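Local coordinates for seryl-tRNA synthetase (Pyrococcus horikoshii, PDB 2DQ0) that catalyses the ATP-dependent attachment of serine to tRNA(Ser), working as a class II synthetase homodimer with the tRNA bound across the dimer, at the interface of chains A and B. Coordinates in Å, arbitrary orientation; residue numbers count along the deposited sequence, not the author numbering. Chains: chain A/B, Seryl-tRNA synthetase.

The interface of chains A and B. Residues chain A 215-218, 256, 260; chain B 177, 180-181, 186-187.
The phenol ring of B:Tyr187 is packed on both faces by chain A. On one face sits A:Pro218. The methylene A:Pro218 CD lies over the ring centre, 3.6 Å from the centroid of the B:Tyr187 ring, in a CH-pi contact. The opposite face takes A:Met260. The terminal methyl A:Met260 CE is 3.8 Å from the centroid of the B:Tyr187 ring. It is displaced toward the CD2 side, where A:Met260 CE comes within 3.3 Å of B:Tyr187 CD2.

A:Val215 to A:Pro218 belong to motif 1, the dimer-forming element of class II synthetases. Chain A supplies strand 213-216 and the two prolines after it; A:Pro218 is the conserved motif 1 proline. The enzyme is a homodimer, and the two-fold axis repeats the patch with the chains exchanged.

At the ring edge, in plane, are A:Val215 CG2, the backbone oxygen of A:Pro256 and, from chain B itself, the backbone N of B:Ala177. A:Val215 CG2 is 3.9 Å from B:Tyr187 CD2, and the two side chains run side by side in the same direction.

The phenol OH of B:Tyr187 donates a hydrogen bond of 2.8 Å to A:Pro256 O, in helix 254-259. The C=O...O angle is 137°, and the donor is tilted 31° from the carbonyl plane. The bond fixes the tip of the ring while the packing on its faces limits rotation. A phenylalanine in its place would probably leave A:Pro256 O without this donor from chain B and the ring tip less firmly held.

A:Met260 starts with CG anti to the backbone N (chi1 178°), then bends at chi3, which brings CE back over the ring. CB and CG of the same side chain lie near the phenol end.

A:Pro218 also touches the chain B backbone and the end of helix 175-180. A:Pro218 CG is 3.4 Å from B:Tyr186 O. Its CB and CG pack against B:Ser181 OG, and B:Val180 CG1 lies 4.1 Å from A:Pro218 CG.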
loop_
_atom_site.group_PDB
_atom_site.type_symbol
_atom_site.label_atom_id
_atom_site.label_comp_id
_atom_site.label_asym_id
_atom_site.label_seq_id
_atom_site.Cartn_x
_atom_site.Cartn_y
_atom_site.Cartn_z
ATOM N N VAL A 215 13.620 -0.452 9.433
ATOM C CA VAL A 215 12.901 -1.528 8.792
ATOM C C VAL A 215 11.773 -1.102 7.859
ATOM O O VAL A 215 11.105 -0.096 8.081
ATOM C CB VAL A 215 12.380 -2.515 9.856
ATOM C CG1 VAL A 215 12.165 -1.790 11.144
ATOM C CG2 VAL A 215 11.102 -3.199 9.395
ATOM N N ILE A 216 11.633 -1.856 6.773
ATOM C CA ILE A 216 10.559 -1.686 5.817
ATOM C C ILE A 216 9.747 -2.979 6.046
ATOM O O ILE A 216 10.145 -4.069 5.649
ATOM C CB ILE A 216 11.065 -1.647 4.361
ATOM C CG1 ILE A 216 11.778 -0.318 4.091
ATOM C CG2 ILE A 216 9.880 -1.853 3.408
ATOM C CD1 ILE A 216 12.487 -0.259 2.736
ATOM N N PRO A 217 8.595 -2.869 6.705
ATOM C CA PRO A 217 7.748 -4.034 6.990
ATOM C C PRO A 217 6.791 -4.403 5.871
ATOM O O PRO A 217 6.767 -3.766 4.825
ATOM C CB PRO A 217 6.955 -3.557 8.186
ATOM C CG PRO A 217 6.623 -2.127 7.717
ATOM C CD PRO A 217 7.995 -1.636 7.252
ATOM N N PRO A 218 6.015 -5.479 6.071
ATOM C CA PRO A 218 5.041 -5.870 5.048
ATOM C C PRO A 218 3.983 -4.753 5.154
ATOM O O PRO A 218 3.794 -4.186 6.230
ATOM C CB PRO A 218 4.510 -7.207 5.568
ATOM C CG PRO A 218 5.675 -7.782 6.242
ATOM C CD PRO A 218 6.258 -6.601 7.001
ATOM N N PRO A 256 2.663 -3.931 12.007
ATOM C CA PRO A 256 3.542 -5.028 11.550
ATOM C C PRO A 256 4.810 -5.112 12.416
ATOM O O PRO A 256 5.395 -6.188 12.586
ATOM C CB PRO A 256 3.843 -4.666 10.092
ATOM C CG PRO A 256 3.638 -3.181 10.042
ATOM C CD PRO A 256 2.424 -2.971 10.912
ATOM N N MET A 260 5.773 -8.478 14.449
ATOM C CA MET A 260 7.091 -9.026 14.118
ATOM C C MET A 260 7.623 -10.093 15.087
ATOM O O MET A 260 8.266 -11.049 14.670
ATOM C CB MET A 260 8.115 -7.887 14.003
ATOM C CG MET A 260 9.545 -8.335 13.714
ATOM S SD MET A 260 10.713 -6.940 13.620
ATOM C CE MET A 260 11.356 -7.173 12.018
ATOM N N ALA B 177 8.183 -12.408 8.519
ATOM C CA ALA B 177 7.234 -11.852 7.571
ATOM C C ALA B 177 6.177 -12.898 7.223
ATOM O O ALA B 177 5.001 -12.584 7.055
ATOM C CB ALA B 177 7.954 -11.415 6.338
ATOM N N VAL B 180 3.587 -13.100 10.124
ATOM C CA VAL B 180 2.684 -11.984 10.155
ATOM C C VAL B 180 1.836 -11.713 8.902
ATOM O O VAL B 180 0.746 -11.135 9.008
ATOM C CB VAL B 180 3.505 -10.730 10.497
ATOM C CG1 VAL B 180 4.000 -10.084 9.240
ATOM C CG2 VAL B 180 2.712 -9.790 11.285
ATOM N N SER B 181 2.308 -12.130 7.730
ATOM C CA SER B 181 1.581 -11.833 6.494
ATOM C C SER B 181 1.391 -12.999 5.540
ATOM O O SER B 181 0.427 -13.045 4.789
ATOM C CB SER B 181 2.286 -10.695 5.719
ATOM O OG SER B 181 2.509 -9.556 6.527
ATOM N N TYR B 186 8.100 -9.745 3.293
ATOM C CA TYR B 186 9.371 -9.693 3.990
ATOM C C TYR B 186 9.521 -8.449 4.825
ATOM O O TYR B 186 8.707 -7.553 4.738
ATOM C CB TYR B 186 10.491 -9.669 2.977
ATOM C CG TYR B 186 10.314 -8.528 2.012
ATOM C CD1 TYR B 186 9.610 -8.715 0.827
ATOM C CD2 TYR B 186 10.738 -7.230 2.332
ATOM C CE1 TYR B 186 9.316 -7.652 -0.014
ATOM C CE2 TYR B 186 10.443 -6.149 1.489
ATOM C CZ TYR B 186 9.724 -6.376 0.319
ATOM O OH TYR B 186 9.335 -5.351 -0.503
ATOM N N TYR B 187 10.572 -8.419 5.641
ATOM C CA TYR B 187 10.920 -7.231 6.403
ATOM C C TYR B 187 12.307 -6.945 5.867
ATOM O O TYR B 187 13.134 -7.848 5.802
ATOM C CB TYR B 187 11.059 -7.461 7.908
ATOM C CG TYR B 187 9.775 -7.636 8.693
ATOM C CD1 TYR B 187 9.094 -8.844 8.673
ATOM C CD2 TYR B 187 9.285 -6.613 9.516
ATOM C CE1 TYR B 187 7.966 -9.045 9.447
ATOM C CE2 TYR B 187 8.143 -6.805 10.304
ATOM C CZ TYR B 187 7.493 -8.036 10.255
ATOM O OH TYR B 187 6.370 -8.281 10.994
#